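Side-chain contacts in lipoprotein (Colwellia psychrerythraea, PDB 3O0Y), which is of unknown function but, as a putative lipoprotein of the DUF885 family in the peptidase MA clan, may be related to metallopeptidases: residues A[72-75]-A[76-80]; A[167-170]-A[171-175]; A[174-177]-A[178-182]; A[182-185]-A[186-190]. All coordinates share one frame; numbering follows the deposited sequence.

Contact 1: residues A[72-75]-A[76-80]; sequences SPEN and EKQLR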
ATOM      1  N   SER A  72     -18.152  12.661   7.057  1.00 10.20           N
ATOM      2  CA  SER A  72     -19.186  12.650   8.119  1.00 10.97           C
ATOM      3  C   SER A  72     -19.834  11.250   8.201  1.00 10.66           C
ATOM      4  O   SER A  72     -19.798  10.510   7.246  1.00 10.26           O
ATOM      5  CB  SER A  72     -20.278  13.671   7.809  1.00 10.78           C
ATOM      6  OG  SER A  72     -21.235  13.219   6.866  1.00 11.09           O
ATOM      7  N   PRO A  73     -20.525  10.941   9.305  1.00 11.31           N
ATOM      8  CA  PRO A  73     -21.339   9.709   9.331  1.00  9.22           C
ATOM      9  C   PRO A  73     -22.272   9.541   8.138  1.00 10.45           C
ATOM     10  O   PRO A  73     -22.353   8.455   7.580  1.00 11.23           O
ATOM     11  CB  PRO A  73     -22.143   9.866  10.652  1.00  8.84           C
ATOM     12  CG  PRO A  73     -21.186  10.554  11.504  1.00 10.34           C
ATOM     13  CD  PRO A  73     -20.533  11.598  10.615  1.00 12.31           C
ATOM     14  N   GLU A  74     -22.919  10.608   7.677  1.00 10.95           N
ATOM     15  CA  GLU A  74     -23.833  10.484   6.590  1.00 12.58           C
ATOM     16  C   GLU A  74     -23.073  10.289   5.276  1.00 10.92           C
ATOM     17  O   GLU A  74     -23.515   9.498   4.463  1.00 11.03           O
ATOM     18  CB  GLU A  74     -24.752  11.685   6.490  1.00 15.48           C
ATOM     19  CG  GLU A  74     -25.860  11.514   5.429  1.00 19.60           C
ATOM     20  CD  GLU A  74     -26.912  10.418   5.754  1.00 28.40           C
ATOM     21  OE1 GLU A  74     -27.098   9.989   6.937  1.00 31.41           O
ATOM     22  OE2 GLU A  74     -27.601   9.995   4.787  1.00 36.30           O
ATOM     23  N   ASN A  75     -21.921  10.950   5.117  1.00 10.37           N
ATOM     24  CA  ASN A  75     -21.106  10.760   3.906  1.00 10.31           C
ATOM     25  C   ASN A  75     -20.712   9.276   3.761  1.00 11.12           C
ATOM     26  O   ASN A  75     -20.864   8.676   2.702  1.00 10.82           O
ATOM     27  CB  ASN A  75     -19.839  11.600   3.970  1.00  9.47           C
ATOM     28  CG  ASN A  75     -20.101  13.117   3.859  1.00 13.42           C
ATOM     29  OD1 ASN A  75     -21.067  13.558   3.203  1.00 24.13           O
ATOM     30  ND2 ASN A  75     -19.316  13.895   4.532  1.00  8.82           N
ATOM     31  N   GLU A  76     -20.224   8.701   4.855  1.00 10.80           N
ATOM     32  CA  GLU A  76     -19.739   7.336   4.851  1.00 11.05           C
ATOM     33  C   GLU A  76     -20.871   6.351   4.659  1.00 10.49           C
ATOM     34  O   GLU A  76     -20.756   5.370   3.898  1.00  8.32           O
ATOM     35  CB  GLU A  76     -18.975   7.016   6.116  1.00 10.68           C
ATOM     36  CG  GLU A  76     -17.566   7.601   6.113  1.00 10.99           C
ATOM     37  CD  GLU A  76     -16.643   6.872   5.085  1.00 10.74           C
ATOM     38  OE1 GLU A  76     -16.448   5.620   5.180  1.00 12.65           O
ATOM     39  OE2 GLU A  76     -16.069   7.557   4.241  1.00 15.65           O
ATOM     40  N   LYS A  77     -21.988   6.595   5.353  1.00  9.19           N
ATOM     41  CA  LYS A  77     -23.165   5.739   5.167  1.00 11.41           C
ATOM     42  C   LYS A  77     -23.632   5.699   3.699  1.00 10.16           C
ATOM     43  O   LYS A  77     -23.877   4.631   3.145  1.00 11.58           O
ATOM     44  CB  LYS A  77     -24.315   6.245   6.054  1.00 11.53           C
ATOM     45  CG  LYS A  77     -25.640   5.436   5.855  1.00 12.33           C
ATOM     46  CD  LYS A  77     -26.768   5.971   6.816  1.00 17.56           C
ATOM     47  CE  LYS A  77     -27.891   4.868   6.925  1.00 20.43           C
ATOM     48  NZ  LYS A  77     -29.154   5.469   7.447  1.00 26.22           N
ATOM     49  N   GLN A  78     -23.723   6.867   3.039  1.00 10.56           N
ATOM     50  CA  GLN A  78     -24.263   6.939   1.701  1.00 11.92           C
ATOM     51  C   GLN A  78     -23.291   6.323   0.693  1.00 12.44           C
ATOM     52  O   GLN A  78     -23.737   5.690  -0.267  1.00 10.99           O
ATOM     53  CB  GLN A  78     -24.578   8.368   1.257  1.00 14.92           C
ATOM     54  CG  GLN A  78     -25.766   8.958   2.055  1.00 18.82           C
ATOM     55  CD  GLN A  78     -26.034  10.454   1.701  1.00 30.21           C
ATOM     56  OE1 GLN A  78     -25.494  10.978   0.715  1.00 38.62           O
ATOM     57  NE2 GLN A  78     -26.903  11.118   2.492  1.00 36.32           N
ATOM     58  N   LEU A  79     -21.983   6.541   0.905  1.00 10.33           N
ATOM     59  CA  LEU A  79     -20.989   6.018  -0.002  1.00  8.95           C
ATOM     60  C   LEU A  79     -21.086   4.472   0.022  1.00  7.66           C
ATOM     61  O   LEU A  79     -21.157   3.814  -1.013  1.00  8.53           O
ATOM     62  CB  LEU A  79     -19.560   6.462   0.409  1.00  8.43           C
ATOM     63  CG  LEU A  79     -18.381   5.787  -0.283  1.00 12.54           C
ATOM     64  CD1 LEU A  79     -18.465   5.996  -1.729  1.00 11.59           C
ATOM     65  CD2 LEU A  79     -17.007   6.272   0.263  1.00 15.13           C
ATOM     66  N   ARG A  80     -21.062   3.898   1.204  1.00  6.73           N
ATOM     67  CA  ARG A  80     -21.050   2.457   1.387  1.00  6.52           C
ATOM     68  C   ARG A  80     -22.368   1.848   0.871  1.00  7.66           C
ATOM     69  O   ARG A  80     -22.386   0.785   0.239  1.00  7.85           O
ATOM     70  CB  ARG A  80     -20.801   2.086   2.840  1.00  8.16           C
ATOM     71  CG  ARG A  80     -19.501   2.627   3.409  1.00  7.51           C
ATOM     72  CD  ARG A  80     -19.304   2.254   4.844  1.00  6.64           C
ATOM     73  NE  ARG A  80     -18.269   2.988   5.464  1.00  8.07           N
ATOM     74  CZ  ARG A  80     -17.700   2.692   6.644  1.00 10.13           C
ATOM     75  NH1 ARG A  80     -18.079   1.638   7.377  1.00  9.27           N
ATOM     76  NH2 ARG A  80     -16.852   3.585   7.150  1.00 10.69           N
TER
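Glu-74 and Gln-78 meet one turn apart on the outer side of the first turns of helix 73-92, their side chains joined by a hydrogen bond between carboxylate and amide. Gln-78 reaches back toward the helix start. Its CB lies 3.6 Å from Glu-74 O, the carbonyl that its own backbone N binds. CG, anti to the carbonyl carbon (chi1 -68°), comes 3.3 Å from the same Glu-74 O and also approaches OE2 of that glutamate. CD follows an extended chain, and NE2 at the tip donates to Glu-74 OE2 over 2.6 Å, nearly straight at 164°. The acceptor uses its anti lone pair, away from OE1, and lies close to the amide plane, although carboxylate and amide are turned 77° apart. A bend at chi2 brings the Glu-74 carboxylate over to Gln-78, while OE1 passes 4.0 Å from Lys-77 CD.

Ser-72 is the N-cap: its OG accepts from Asn-75 N over 2.9 Å, and its carbonyl O receives Glu-76 N at 3.0 Å. On the buried side Arg-80 holds Glu-76 side-on, NE and NH2 both donating to OE1, the NH2 bond being 2.9 Å long. That carboxylate has outside partners too, since OE2 forms a salt bridge with Arg-46 and OE1 accepts from Ile-127 N in strand 126-128. Glu-76 is thus a buried acid with positive groups and N-H donors around its oxygens, which would be expected to favour its ionised form, whereas the exposed Glu-74 pairs with a neutral amide.

Contact 2: residues A[167-170]-A[171-175]; sequences YIVR and LGQFD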
ATOM      1  N   TYR A 167      -5.232  24.189  -6.041  1.00 10.26           N
ATOM      2  CA  TYR A 167      -4.499  23.874  -4.798  1.00  9.67           C
ATOM      3  C   TYR A 167      -4.980  24.767  -3.662  1.00 11.00           C
ATOM      4  O   TYR A 167      -5.271  24.289  -2.566  1.00  8.75           O
ATOM      5  CB  TYR A 167      -2.998  24.047  -5.099  1.00  9.43           C
ATOM      6  CG  TYR A 167      -1.988  23.630  -4.090  1.00 10.91           C
ATOM      7  CD1 TYR A 167      -1.571  22.315  -4.009  1.00 12.08           C
ATOM      8  CD2 TYR A 167      -1.444  24.554  -3.186  1.00 12.42           C
ATOM      9  CE1 TYR A 167      -0.500  21.937  -3.134  1.00  9.18           C
ATOM     10  CE2 TYR A 167      -0.377  24.191  -2.342  1.00 11.34           C
ATOM     11  CZ  TYR A 167       0.035  22.883  -2.279  1.00 10.57           C
ATOM     12  OH  TYR A 167       1.046  22.505  -1.427  1.00 12.84           O
ATOM     13  N   ILE A 168      -5.172  26.054  -3.961  1.00 10.41           N
ATOM     14  CA  ILE A 168      -5.646  27.014  -2.979  1.00 10.11           C
ATOM     15  C   ILE A 168      -7.049  26.696  -2.499  1.00 10.09           C
ATOM     16  O   ILE A 168      -7.356  26.752  -1.288  1.00 10.71           O
ATOM     17  CB  ILE A 168      -5.500  28.463  -3.548  1.00  9.62           C
ATOM     18  CG1 ILE A 168      -4.016  28.811  -3.572  1.00 10.43           C
ATOM     19  CG2 ILE A 168      -6.290  29.490  -2.708  1.00 10.29           C
ATOM     20  CD1 ILE A 168      -3.685  29.952  -4.565  1.00 10.88           C
ATOM     21  N   VAL A 169      -7.898  26.397  -3.462  1.00 10.90           N
ATOM     22  CA  VAL A 169      -9.297  26.069  -3.199  1.00 11.60           C
ATOM     23  C   VAL A 169      -9.397  24.796  -2.321  1.00 11.39           C
ATOM     24  O   VAL A 169     -10.230  24.709  -1.409  1.00 11.10           O
ATOM     25  CB  VAL A 169     -10.047  25.952  -4.503  1.00 12.38           C
ATOM     26  CG1 VAL A 169     -11.389  25.307  -4.292  1.00 14.12           C
ATOM     27  CG2 VAL A 169     -10.164  27.390  -5.126  1.00 14.23           C
ATOM     28  N   ARG A 170      -8.537  23.831  -2.616  1.00 10.15           N
ATOM     29  CA  ARG A 170      -8.492  22.614  -1.775  1.00 11.11           C
ATOM     30  C   ARG A 170      -8.088  22.915  -0.344  1.00 11.36           C
ATOM     31  O   ARG A 170      -8.760  22.472   0.621  1.00 11.29           O
ATOM     32  CB  ARG A 170      -7.575  21.566  -2.436  1.00 11.19           C
ATOM     33  CG  ARG A 170      -8.352  20.813  -3.512  1.00 11.56           C
ATOM     34  CD  ARG A 170      -7.582  19.581  -4.016  1.00 11.98           C
ATOM     35  NE  ARG A 170      -8.464  18.591  -4.652  1.00 10.79           N
ATOM     36  CZ  ARG A 170      -8.048  17.665  -5.504  1.00 14.93           C
ATOM     37  NH1 ARG A 170      -6.760  17.533  -5.795  1.00  9.07           N
ATOM     38  NH2 ARG A 170      -8.922  16.810  -5.996  1.00 14.16           N
ATOM     39  N   LEU A 171      -7.015  23.702  -0.185  1.00 10.77           N
ATOM     40  CA  LEU A 171      -6.571  24.101   1.172  1.00 11.29           C
ATOM     41  C   LEU A 171      -7.647  24.808   1.983  1.00 12.02           C
ATOM     42  O   LEU A 171      -7.776  24.585   3.191  1.00 13.30           O
ATOM     43  CB  LEU A 171      -5.290  24.963   1.109  1.00 11.11           C
ATOM     44  CG  LEU A 171      -4.019  24.328   0.532  1.00 11.34           C
ATOM     45  CD1 LEU A 171      -2.966  25.414   0.371  1.00 12.45           C
ATOM     46  CD2 LEU A 171      -3.477  23.178   1.322  1.00 12.33           C
ATOM     47  N   GLY A 172      -8.453  25.630   1.299  1.00 12.16           N
ATOM     48  CA  GLY A 172      -9.523  26.383   1.908  1.00 13.22           C
ATOM     49  C   GLY A 172     -10.653  25.559   2.425  1.00 13.41           C
ATOM     50  O   GLY A 172     -11.422  26.038   3.239  1.00 13.58           O
ATOM     51  N   GLN A 173     -10.707  24.285   2.042  1.00 11.53           N
ATOM     52  CA  GLN A 173     -11.778  23.393   2.532  1.00 12.36           C
ATOM     53  C   GLN A 173     -11.340  22.496   3.684  1.00 12.50           C
ATOM     54  O   GLN A 173     -12.079  21.575   4.094  1.00 11.72           O
ATOM     55  CB  GLN A 173     -12.239  22.548   1.362  1.00 13.16           C
ATOM     56  CG  GLN A 173     -12.898  23.415   0.270  1.00 15.15           C
ATOM     57  CD  GLN A 173     -13.206  22.619  -0.912  1.00 17.31           C
ATOM     58  OE1 GLN A 173     -12.449  22.587  -1.897  1.00 16.57           O
ATOM     59  NE2 GLN A 173     -14.314  21.917  -0.831  1.00  9.08           N
ATOM     60  N   PHE A 174     -10.163  22.771   4.247  1.00 11.72           N
ATOM     61  CA  PHE A 174      -9.639  21.887   5.304  1.00 12.21           C
ATOM     62  C   PHE A 174     -10.432  22.032   6.596  1.00 13.48           C
ATOM     63  O   PHE A 174     -10.443  21.106   7.463  1.00 11.59           O
ATOM     64  CB  PHE A 174      -8.173  22.126   5.545  1.00 12.04           C
ATOM     65  CG  PHE A 174      -7.283  21.201   4.795  1.00 12.67           C
ATOM     66  CD1 PHE A 174      -7.341  21.137   3.432  1.00 13.44           C
ATOM     67  CD2 PHE A 174      -6.392  20.392   5.439  1.00 17.04           C
ATOM     68  CE1 PHE A 174      -6.497  20.341   2.719  1.00 16.59           C
ATOM     69  CE2 PHE A 174      -5.552  19.599   4.740  1.00 18.03           C
ATOM     70  CZ  PHE A 174      -5.661  19.522   3.353  1.00 13.38           C
ATOM     71  N   ASP A 175     -11.150  23.150   6.731  1.00 12.70           N
ATOM     72  CA  ASP A 175     -12.034  23.273   7.889  1.00 15.14           C
ATOM     73  C   ASP A 175     -13.168  22.237   7.873  1.00 15.63           C
ATOM     74  O   ASP A 175     -13.433  21.573   8.884  1.00 13.72           O
ATOM     75  CB  ASP A 175     -12.634  24.683   8.058  1.00 15.97           C
ATOM     76  CG  ASP A 175     -13.291  25.247   6.776  1.00 20.89           C
ATOM     77  OD1 ASP A 175     -13.112  24.747   5.642  1.00 18.94           O
ATOM     78  OD2 ASP A 175     -13.955  26.316   6.907  1.00 21.49           O
TER
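Tyr-167 and Leu-171 pack one turn apart just before a break between two helices, where helix 161-172 ends and, with Gln-173 as N-cap, helix 174-190 begins. The tight part is apolar. Leu-171 CD1 lies 3.9 Å from Tyr-167 CE2 and at nearly the same distance from CD2, approaching the ring obliquely. The leucine CG, anti to its own carbonyl carbon (chi1 -63°), sits 3.3 Å from Tyr-167 O, the carbonyl that also takes Leu-171 N. Met-152 of helix 144-154 touches both side chains, and Lys-249 of helix 236-268 touches Leu-171; the tyrosine OH donates to Phe-220 O.

The looser side carries Val-169 and Gln-173, which run side by side and point the same way. Here Val-169 is exposed, and the glutamine CG rests 3.4 Å from Val-169 O. Met-68, from a loop, touches Gln-173.

Between these two sides the backbone changes its pattern. Gly-172 N still bonds Ile-168 O at 3.0 Å in the helical i to i+4 manner, but Gln-173 N reaches only three residues back, to Arg-170 O, also at 3.0 Å. That donor stands above the carbonyl plane, 59° out of it. The Arg-170 side chain leaves in another direction, its guanidinium bonded to Asp-67 O and Thr-51 OG1. At the helix break Arg-170 O lies at the edge of the Phe-174 ring, in the ring plane, 3.4 Å from Phe-174 CD1.

Contact 3: residues A[174-177]-A[178-182]; sequences FDKL and AATII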
ATOM      1  N   PHE A 174     -10.163  22.771   4.247  1.00 11.72           N
ATOM      2  CA  PHE A 174      -9.639  21.887   5.304  1.00 12.21           C
ATOM      3  C   PHE A 174     -10.432  22.032   6.596  1.00 13.48           C
ATOM      4  O   PHE A 174     -10.443  21.106   7.463  1.00 11.59           O
ATOM      5  CB  PHE A 174      -8.173  22.126   5.545  1.00 12.04           C
ATOM      6  CG  PHE A 174      -7.283  21.201   4.795  1.00 12.67           C
ATOM      7  CD1 PHE A 174      -7.341  21.137   3.432  1.00 13.44           C
ATOM      8  CD2 PHE A 174      -6.392  20.392   5.439  1.00 17.04           C
ATOM      9  CE1 PHE A 174      -6.497  20.341   2.719  1.00 16.59           C
ATOM     10  CE2 PHE A 174      -5.552  19.599   4.740  1.00 18.03           C
ATOM     11  CZ  PHE A 174      -5.661  19.522   3.353  1.00 13.38           C
ATOM     12  N   ASP A 175     -11.150  23.150   6.731  1.00 12.70           N
ATOM     13  CA  ASP A 175     -12.034  23.273   7.889  1.00 15.14           C
ATOM     14  C   ASP A 175     -13.168  22.237   7.873  1.00 15.63           C
ATOM     15  O   ASP A 175     -13.433  21.573   8.884  1.00 13.72           O
ATOM     16  CB  ASP A 175     -12.634  24.683   8.058  1.00 15.97           C
ATOM     17  CG  ASP A 175     -13.291  25.247   6.776  1.00 20.89           C
ATOM     18  OD1 ASP A 175     -13.112  24.747   5.642  1.00 18.94           O
ATOM     19  OD2 ASP A 175     -13.955  26.316   6.907  1.00 21.49           O
ATOM     20  N   LYS A 176     -13.810  22.073   6.722  1.00 14.79           N
ATOM     21  CA  LYS A 176     -14.868  21.086   6.644  1.00 15.23           C
ATOM     22  C   LYS A 176     -14.265  19.696   6.713  1.00 14.48           C
ATOM     23  O   LYS A 176     -14.865  18.818   7.283  1.00 13.28           O
ATOM     24  CB  LYS A 176     -15.711  21.263   5.373  1.00 16.16           C
ATOM     25  CG  LYS A 176     -16.947  20.373   5.339  1.00 17.50           C
ATOM     26  CD  LYS A 176     -17.963  20.813   4.264  1.00 23.16           C
ATOM     27  CE  LYS A 176     -18.996  19.717   3.987  1.00 24.65           C
ATOM     28  NZ  LYS A 176     -19.828  20.041   2.788  1.00 26.53           N
ATOM     29  N   LEU A 177     -13.121  19.476   6.080  1.00 13.03           N
ATOM     30  CA  LEU A 177     -12.464  18.152   6.184  1.00 13.31           C
ATOM     31  C   LEU A 177     -12.345  17.750   7.664  1.00 13.48           C
ATOM     32  O   LEU A 177     -12.827  16.677   8.097  1.00 12.53           O
ATOM     33  CB  LEU A 177     -11.078  18.182   5.582  1.00 13.54           C
ATOM     34  CG  LEU A 177     -10.226  16.944   5.701  1.00 14.36           C
ATOM     35  CD1 LEU A 177     -10.943  15.738   4.999  1.00 13.35           C
ATOM     36  CD2 LEU A 177      -8.813  17.233   5.142  1.00 15.38           C
ATOM     37  N   ALA A 178     -11.734  18.643   8.439  1.00 13.44           N
ATOM     38  CA  ALA A 178     -11.512  18.399   9.883  1.00 13.05           C
ATOM     39  C   ALA A 178     -12.795  18.196  10.658  1.00 12.04           C
ATOM     40  O   ALA A 178     -12.850  17.270  11.449  1.00 11.64           O
ATOM     41  CB  ALA A 178     -10.710  19.493  10.508  1.00 12.12           C
ATOM     42  N   ALA A 179     -13.812  19.010  10.419  1.00 11.03           N
ATOM     43  CA  ALA A 179     -15.071  18.891  11.212  1.00 11.94           C
ATOM     44  C   ALA A 179     -15.749  17.562  10.905  1.00 11.54           C
ATOM     45  O   ALA A 179     -16.210  16.907  11.800  1.00 11.32           O
ATOM     46  CB  ALA A 179     -15.985  20.030  10.945  1.00 10.13           C
ATOM     47  N   THR A 180     -15.695  17.091   9.636  1.00 10.50           N
ATOM     48  CA  THR A 180     -16.397  15.860   9.328  1.00 10.25           C
ATOM     49  C   THR A 180     -15.613  14.671   9.932  1.00 11.25           C
ATOM     50  O   THR A 180     -16.228  13.716  10.382  1.00 11.56           O
ATOM     51  CB  THR A 180     -16.684  15.683   7.829  1.00 11.53           C
ATOM     52  OG1 THR A 180     -15.444  15.643   7.074  1.00  9.55           O
ATOM     53  CG2 THR A 180     -17.586  16.836   7.248  1.00 10.26           C
ATOM     54  N   ILE A 181     -14.278  14.722   9.892  1.00 11.66           N
ATOM     55  CA  ILE A 181     -13.394  13.690  10.499  1.00 12.11           C
ATOM     56  C   ILE A 181     -13.665  13.554  11.988  1.00 11.14           C
ATOM     57  O   ILE A 181     -13.898  12.444  12.524  1.00 10.00           O
ATOM     58  CB  ILE A 181     -11.918  13.939  10.219  1.00 11.13           C
ATOM     59  CG1 ILE A 181     -11.653  13.723   8.705  1.00 11.78           C
ATOM     60  CG2 ILE A 181     -11.001  13.023  11.104  1.00 12.01           C
ATOM     61  CD1 ILE A 181     -10.268  14.018   8.255  1.00 10.92           C
ATOM     62  N   ILE A 182     -13.741  14.693  12.680  1.00 11.71           N
ATOM     63  CA  ILE A 182     -14.081  14.663  14.096  1.00 11.77           C
ATOM     64  C   ILE A 182     -15.441  14.112  14.333  1.00 12.07           C
ATOM     65  O   ILE A 182     -15.629  13.301  15.257  1.00 11.72           O
ATOM     66  CB  ILE A 182     -13.948  16.099  14.729  1.00 12.18           C
ATOM     67  CG1 ILE A 182     -12.463  16.499  14.736  1.00 14.32           C
ATOM     68  CG2 ILE A 182     -14.595  16.120  16.124  1.00 12.43           C
ATOM     69  CD1 ILE A 182     -12.182  18.072  14.868  1.00 12.52           C
TER
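Leu-177 O is gripped from the next turn of helix 174-190: Ile-181 N donates to it over 3.0 Å at 164°, and Thr-180 OG1 lies at the same distance, with a weak bond from Thr-180 N added. The hydroxyl is also 3.2 Å from Lys-176 O, so its one proton has two carbonyls to choose between. Thr-180 OG1 sits between its backbone N and carbonyl carbon (chi1 61°), and this turn brings the oxygen back over the preceding helical turn. The same OG1 is hydrogen-bonded to Tyr-71 N, which ties the helix to the loop ahead of helix 73-92.

The threonine methyl, anti to the carbonyl carbon, also lies near Lys-176, CG2 being 3.4 Å from Lys-176 O and 4.1 Å from Lys-176 CG. Beyond that CG the lysine chain is extended, and its ammonium end makes a cation-pi contact with Phe-70.

On the buried flank Leu-177 and Ile-181 lie side by side and point the same way, their CD1 methyls 3.7 Å apart. Ile-181 CG1 comes within 3.2 Å of Leu-177 O. Leu-177 CD2 covers one face of the Phe-174 ring toward its rim, continuing this apolar row. Ala-178 CB touches Ala-257 and Val-261 of helix 236-268, while Ile-181 touches Pro-144 and Leu-145. The chemistry implies a helix with divided faces: an apolar one packed between neighbouring helices, and a threonine hydroxyl that can donate to a carbonyl of the preceding turn while accepting from the N-H of Tyr-71.

Contact 4: residues A[182-185]-A[186-190]; sequences IEKQ and TADAA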
ATOM      1  N   ILE A 182     -13.741  14.693  12.680  1.00 11.71           N
ATOM      2  CA  ILE A 182     -14.081  14.663  14.096  1.00 11.77           C
ATOM      3  C   ILE A 182     -15.441  14.112  14.333  1.00 12.07           C
ATOM      4  O   ILE A 182     -15.629  13.301  15.257  1.00 11.72           O
ATOM      5  CB  ILE A 182     -13.948  16.099  14.729  1.00 12.18           C
ATOM      6  CG1 ILE A 182     -12.463  16.499  14.736  1.00 14.32           C
ATOM      7  CG2 ILE A 182     -14.595  16.120  16.124  1.00 12.43           C
ATOM      8  CD1 ILE A 182     -12.182  18.072  14.868  1.00 12.52           C
ATOM      9  N   GLU A 183     -16.401  14.497  13.511  1.00 11.79           N
ATOM     10  CA  GLU A 183     -17.755  13.948  13.656  1.00 12.90           C
ATOM     11  C   GLU A 183     -17.776  12.434  13.549  1.00 12.62           C
ATOM     12  O   GLU A 183     -18.510  11.786  14.307  1.00 12.14           O
ATOM     13  CB  GLU A 183     -18.689  14.543  12.604  1.00 14.84           C
ATOM     14  CG  GLU A 183     -20.140  14.443  12.896  1.00 20.74           C
ATOM     15  CD  GLU A 183     -20.978  14.932  11.715  1.00 24.65           C
ATOM     16  OE1 GLU A 183     -20.435  15.725  10.859  1.00 23.02           O
ATOM     17  OE2 GLU A 183     -22.156  14.451  11.641  1.00 27.55           O
ATOM     18  N   LYS A 184     -17.021  11.870  12.589  1.00 10.16           N
ATOM     19  CA  LYS A 184     -16.959  10.397  12.426  1.00  9.03           C
ATOM     20  C   LYS A 184     -16.201   9.720  13.576  1.00  9.81           C
ATOM     21  O   LYS A 184     -16.648   8.722  14.119  1.00 11.24           O
ATOM     22  CB  LYS A 184     -16.289  10.019  11.078  1.00  9.00           C
ATOM     23  CG  LYS A 184     -16.484   8.577  10.685  1.00 10.78           C
ATOM     24  CD  LYS A 184     -17.941   8.109  10.657  1.00 10.73           C
ATOM     25  CE  LYS A 184     -18.076   6.718  10.034  1.00 10.19           C
ATOM     26  NZ  LYS A 184     -17.287   5.649  10.678  1.00  8.94           N
ATOM     27  N   GLN A 185     -15.083  10.288  14.012  1.00  9.33           N
ATOM     28  CA  GLN A 185     -14.307   9.713  15.136  1.00  8.38           C
ATOM     29  C   GLN A 185     -15.190   9.684  16.424  1.00 10.24           C
ATOM     30  O   GLN A 185     -15.198   8.701  17.181  1.00  9.67           O
ATOM     31  CB  GLN A 185     -13.144  10.610  15.392  1.00  8.34           C
ATOM     32  CG  GLN A 185     -12.107  10.068  16.423  1.00 11.67           C
ATOM     33  CD  GLN A 185     -11.014  11.081  16.725  1.00 13.75           C
ATOM     34  OE1 GLN A 185     -11.306  12.215  17.144  1.00 13.35           O
ATOM     35  NE2 GLN A 185      -9.759  10.659  16.599  1.00 10.43           N
ATOM     36  N   THR A 186     -15.984  10.745  16.551  1.00 10.90           N
ATOM     37  CA  THR A 186     -16.903  10.859  17.707  1.00 10.80           C
ATOM     38  C   THR A 186     -18.022   9.848  17.629  1.00 10.88           C
ATOM     39  O   THR A 186     -18.316   9.198  18.650  1.00 11.74           O
ATOM     40  CB  THR A 186     -17.475  12.293  17.842  1.00 12.25           C
ATOM     41  OG1 THR A 186     -16.402  13.160  18.193  1.00 13.69           O
ATOM     42  CG2 THR A 186     -18.523  12.393  18.946  1.00 11.87           C
ATOM     43  N   ALA A 187     -18.614   9.693  16.438  1.00 10.93           N
ATOM     44  CA  ALA A 187     -19.662   8.671  16.196  1.00 11.28           C
ATOM     45  C   ALA A 187     -19.122   7.285  16.528  1.00 11.12           C
ATOM     46  O   ALA A 187     -19.809   6.470  17.092  1.00  9.87           O
ATOM     47  CB  ALA A 187     -20.199   8.718  14.711  1.00 12.26           C
ATOM     48  N   ASP A 188     -17.927   6.959  16.029  1.00 10.44           N
ATOM     49  CA  ASP A 188     -17.352   5.674  16.343  1.00 10.73           C
ATOM     50  C   ASP A 188     -17.098   5.482  17.841  1.00 10.20           C
ATOM     51  O   ASP A 188     -17.452   4.460  18.397  1.00  9.90           O
ATOM     52  CB  ASP A 188     -16.047   5.481  15.550  1.00  9.54           C
ATOM     53  CG  ASP A 188     -16.240   5.411  14.042  1.00 14.12           C
ATOM     54  OD1 ASP A 188     -17.359   5.498  13.512  1.00 11.90           O
ATOM     55  OD2 ASP A 188     -15.178   5.239  13.358  1.00 10.95           O
ATOM     56  N   ALA A 189     -16.537   6.489  18.494  1.00 10.16           N
ATOM     57  CA  ALA A 189     -16.321   6.444  19.938  1.00 12.08           C
ATOM     58  C   ALA A 189     -17.639   6.286  20.743  1.00 12.11           C
ATOM     59  O   ALA A 189     -17.666   5.596  21.768  1.00 11.25           O
ATOM     60  CB  ALA A 189     -15.489   7.678  20.405  1.00 13.30           C
ATOM     61  N   ALA A 190     -18.735   6.793  20.205  1.00 11.44           N
ATOM     62  CA  ALA A 190     -20.059   6.661  20.852  1.00 12.68           C
ATOM     63  C   ALA A 190     -20.509   5.193  20.887  1.00 13.14           C
ATOM     64  O   ALA A 190     -21.253   4.796  21.786  1.00 15.42           O
ATOM     65  CB  ALA A 190     -21.089   7.528  20.163  1.00 12.38           C
TER
HETATM   66  O   HOH W   1     -13.588  12.844  18.449  1.00 18.70           O
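One salt bridge spans this turn: Lys-184 NZ donates over 2.8 Å to Asp-188 OD1, four residues on, which receives it on its syn lone pair, the side of OD2. The lysine CG is anti to its backbone N (chi1 -166°), and bends at chi2 and chi4 fold the chain so that CD and CE also pass close to Asp-188 OD1, the latter at 3.8 Å. Lys-184 NZ has further acceptors in Asn-123 O and Gly-125 O, and Asp-188 OD2 takes Gly-125 N. The buried pair therefore holds the segment just before strand 126-128 with both of its charged groups, which would be expected to keep the lysine protonated and the aspartate ionised.

The backbone bonds are those of a regular alpha helix, part of helix 174-190. Asp-188 N binds Lys-184 O at 2.9 Å and 172°, and Ala-189 N binds Gln-185 O; the small Ala-187 meets Pro-73 of helix 73-92 on one flank.

A second group of side-chain bonds runs through hydroxyl and water. Thr-186 OG1, anti to its carbonyl carbon (chi1 -67°), comes 3.0 Å from Ile-182 O, which already receives Thr-186 N, though the hydroxyl proton has another acceptor within reach. A water sits 2.8 Å from Thr-186 OG1 and donates to Gln-185 OE1 at 2.7 Å, linking the two neighbouring side chains. Gln-185 NE2 makes a weak bond to Ser-265 OG of helix 236-268.

In van der Waals contact, the Ile-182 methyl CG2 lies 4.0 Å from the hydroxyl oxygen Thr-186 OG1.

How the contacts relate
Along the chain contact 1 comes first, at the start of helix 73-92, and contacts 2, 3 and 4 follow as an overlapping run through the end of helix 161-172 and the whole of helix 174-190. Contacts 2 and 3 share Phe-174 and Asp-175, with centres about 11 Å apart; contacts 3 and 4 share Ile-182, with centres about 12 Å apart. Contact 1 stands beside this run, its centre about 14 Å from contact 3 and 13 Å from contact 4, and touches both: Ser-72 against Thr-180, Pro-73 against Glu-183 and Ala-187. The start of helix 73-92 therefore packs on helix 174-190 within this largely helical family region.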